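Local coordinates for protein CD1-2 antigen (Gallus gallus, PDB 3DBX) that probably presents lipid antigens to T cells in a groove of its MHC class I-like ectodomain, as other CD1 molecules do, at residues I119-R124 against P138-L143. Residues are numbered along the deposited sequence; the frame is centred on the assembly and turned at random.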
ATOM      1  N   ILE A 119       9.749   4.721 -13.900  1.00 46.60           N
ATOM      2  CA  ILE A 119       8.557   4.719 -14.764  1.00 45.17           C
ATOM      3  C   ILE A 119       8.213   3.297 -15.227  1.00 45.85           C
ATOM      4  O   ILE A 119       9.086   2.569 -15.667  1.00 48.32           O
ATOM      5  CB  ILE A 119       8.723   5.664 -16.006  1.00 47.30           C
ATOM      6  CG1 ILE A 119       9.128   7.079 -15.549  1.00 47.99           C
ATOM      7  CG2 ILE A 119       7.445   5.733 -16.790  1.00 44.93           C
ATOM      8  CD1 ILE A 119       9.389   8.096 -16.672  1.00 51.34           C
ATOM      9  N   GLY A 120       6.937   2.922 -15.129  1.00 43.50           N
ATOM     10  CA  GLY A 120       6.440   1.676 -15.693  1.00 44.45           C
ATOM     11  C   GLY A 120       5.372   1.876 -16.761  1.00 45.23           C
ATOM     12  O   GLY A 120       4.697   2.922 -16.814  1.00 43.95           O
ATOM     13  N   GLU A 121       5.217   0.868 -17.612  1.00 47.13           N
ATOM     14  CA  GLU A 121       4.116   0.815 -18.557  1.00 48.47           C
ATOM     15  C   GLU A 121       3.537  -0.585 -18.531  1.00 48.96           C
ATOM     16  O   GLU A 121       4.275  -1.581 -18.483  1.00 49.79           O
ATOM     17  CB  GLU A 121       4.591   1.182 -19.969  1.00 51.95           C
ATOM     18  CG  GLU A 121       3.493   1.220 -21.044  1.00 55.76           C
ATOM     19  CD  GLU A 121       3.114  -0.163 -21.555  1.00 62.86           C
ATOM     20  OE1 GLU A 121       3.998  -1.042 -21.649  1.00 66.20           O
ATOM     21  OE2 GLU A 121       1.918  -0.390 -21.837  1.00 66.08           O
ATOM     22  N   GLY A 122       2.209  -0.660 -18.571  1.00 48.73           N
ATOM     23  CA  GLY A 122       1.516  -1.943 -18.488  1.00 49.05           C
ATOM     24  C   GLY A 122       1.902  -2.774 -17.281  1.00 47.65           C
ATOM     25  O   GLY A 122       1.859  -3.994 -17.343  1.00 50.37           O
ATOM     26  N   GLY A 123       2.293  -2.130 -16.186  1.00 45.48           N
ATOM     27  CA  GLY A 123       2.557  -2.841 -14.931  1.00 44.05           C
ATOM     28  C   GLY A 123       3.898  -3.549 -14.851  1.00 45.55           C
ATOM     29  O   GLY A 123       4.082  -4.429 -14.036  1.00 45.83           O
ATOM     30  N   ARG A 124       4.831  -3.177 -15.723  1.00 46.51           N
ATOM     31  CA  ARG A 124       6.196  -3.685 -15.683  1.00 48.92           C
ATOM     32  C   ARG A 124       7.110  -2.472 -15.785  1.00 48.43           C
ATOM     33  O   ARG A 124       6.687  -1.441 -16.296  1.00 46.87           O
ATOM     34  CB  ARG A 124       6.457  -4.603 -16.898  1.00 52.36           C
ATOM     35  CG  ARG A 124       5.534  -5.815 -16.982  1.00 53.99           C
ATOM     36  CD  ARG A 124       5.789  -6.673 -18.229  1.00 58.92           C
ATOM     37  NE  ARG A 124       5.573  -5.945 -19.484  1.00 64.69           N
ATOM     38  CZ  ARG A 124       6.451  -5.877 -20.488  1.00 69.67           C
ATOM     39  NH1 ARG A 124       7.640  -6.474 -20.396  1.00 73.37           N
ATOM     40  NH2 ARG A 124       6.142  -5.209 -21.595  1.00 70.38           N
ATOM     41  N   PRO A 138      17.081   2.397 -19.788  1.00 81.79           N
ATOM     42  CA  PRO A 138      16.011   1.481 -20.211  1.00 79.58           C
ATOM     43  C   PRO A 138      15.926   0.224 -19.341  1.00 78.70           C
ATOM     44  O   PRO A 138      16.958  -0.357 -18.995  1.00 81.89           O
ATOM     45  CB  PRO A 138      16.418   1.098 -21.641  1.00 84.63           C
ATOM     46  CG  PRO A 138      17.427   2.097 -22.046  1.00 87.90           C
ATOM     47  CD  PRO A 138      18.145   2.473 -20.805  1.00 87.64           C
ATOM     48  N   GLN A 139      14.699  -0.177 -18.997  1.00 74.89           N
ATOM     49  CA  GLN A 139      14.447  -1.343 -18.147  1.00 74.09           C
ATOM     50  C   GLN A 139      13.975  -2.568 -18.941  1.00 75.63           C
ATOM     51  O   GLN A 139      14.090  -3.703 -18.467  1.00 76.87           O
ATOM     52  CB  GLN A 139      13.416  -1.009 -17.073  1.00 69.02           C
ATOM     53  CG  GLN A 139      13.792   0.127 -16.101  1.00 68.76           C
ATOM     54  CD  GLN A 139      14.672  -0.331 -14.947  1.00 70.26           C
ATOM     55  OE1 GLN A 139      15.707  -0.976 -15.150  1.00 76.09           O
ATOM     56  NE2 GLN A 139      14.267   0.004 -13.730  1.00 64.96           N
ATOM     57  N   ARG A 140      13.422  -2.333 -20.130  1.00 75.92           N
ATOM     58  CA  ARG A 140      13.065  -3.408 -21.051  1.00 77.79           C
ATOM     59  C   ARG A 140      13.790  -3.141 -22.364  1.00 83.28           C
ATOM     60  O   ARG A 140      14.420  -2.087 -22.508  1.00 84.40           O
ATOM     61  CB  ARG A 140      11.540  -3.534 -21.221  1.00 74.13           C
ATOM     62  CG  ARG A 140      10.848  -2.353 -21.870  1.00 71.79           C
ATOM     63  CD  ARG A 140       9.350  -2.550 -21.972  1.00 68.73           C
ATOM     64  NE  ARG A 140       8.677  -2.327 -20.690  1.00 62.37           N
ATOM     65  CZ  ARG A 140       7.398  -1.986 -20.560  1.00 59.74           C
ATOM     66  NH1 ARG A 140       6.646  -1.800 -21.635  1.00 60.75           N
ATOM     67  NH2 ARG A 140       6.872  -1.808 -19.351  1.00 54.65           N
ATOM     68  N   SER A 141      13.728  -4.078 -23.312  1.00 87.09           N
ATOM     69  CA  SER A 141      14.535  -3.952 -24.537  1.00 93.12           C
ATOM     70  C   SER A 141      13.782  -3.609 -25.836  1.00 94.07           C
ATOM     71  O   SER A 141      14.254  -3.941 -26.925  1.00 99.04           O
ATOM     72  CB  SER A 141      15.462  -5.172 -24.722  1.00 98.44           C
ATOM     73  OG  SER A 141      14.738  -6.370 -24.946  1.00 98.99           O
ATOM     74  N   THR A 142      12.649  -2.913 -25.725  1.00 90.14           N
ATOM     75  CA  THR A 142      11.863  -2.502 -26.912  1.00 91.10           C
ATOM     76  C   THR A 142      11.915  -0.986 -27.258  1.00 91.03           C
ATOM     77  O   THR A 142      12.641  -0.221 -26.612  1.00 90.63           O
ATOM     78  CB  THR A 142      10.398  -3.019 -26.837  1.00 88.11           C
ATOM     79  OG1 THR A 142       9.764  -2.858 -28.115  1.00 90.88           O
ATOM     80  CG2 THR A 142       9.594  -2.291 -25.742  1.00 82.38           C
ATOM     81  N   LEU A 143      11.153  -0.581 -28.283  1.00 91.87           N
ATOM     82  CA  LEU A 143      11.155   0.793 -28.822  1.00 92.70           C
ATOM     83  C   LEU A 143      10.662   1.849 -27.832  1.00 88.25           C
ATOM     84  O   LEU A 143      11.312   2.887 -27.673  1.00 89.31           O
ATOM     85  CB  LEU A 143      10.308   0.879 -30.096  1.00 94.94           C
ATOM     86  CG  LEU A 143      10.042   2.254 -30.727  1.00 96.43           C
ATOM     87  CD1 LEU A 143      11.199   2.706 -31.633  1.00102.40           C
ATOM     88  CD2 LEU A 143       8.743   2.211 -31.519  1.00 97.12           C
TER
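Arg140 reaches across to Glu121 and Arg124, the two ends of a type I' beta-turn that links strand 113-121 to strand 124-130 in the MHC-like platform sheet. The two terminal nitrogens of its guanidinium each take a different oxygen of Glu121. Arg140 NH1 forms a salt bridge with Glu121 OE1 at 2.8 Å, which includes an in-plane hydrogen bond with an N-H...O angle of 170°. Arg140 NH2 donates to Glu121 O at 2.7 Å. Arg140 NH2 also bonds weakly to Arg124 O, 3.1 Å away. An arginine suits this place because one flat group can serve a carboxylate and the backbone carbonyls of a hairpin end together.

The guanidinium of Arg124, on a long, exposed chain that can fold back this way, stacks over one face of that of Arg140, centres 4.0 Å apart and planes 26° from parallel. Arg124 NH2 sits above the rim of the Arg140 guanidinium, an approach of like charges that the carboxylate of Glu121 probably eases. Glu121 CG stands anti to the backbone N (chi1 -177°), and a bend at chi2 brings OE1 to Arg140; OE2 forms a salt bridge to Arg97, so a glutamate, with two oxygens, serves both arginines at once.

Gly122 and Gly123 both take positive phi, as the type I' turn requires, a conformation glycine adopts easily. Arg140 itself belongs to the loop between strand 135-138 and helix 143-154, which it ties to the neighbouring hairpin; its NH2 also bonds Asp125 O. Inside the turn, Glu121 N donates to Arg124 O at 3.0 Å and Arg124 N to Glu121 O, which Arg140 NH2 joins from outside.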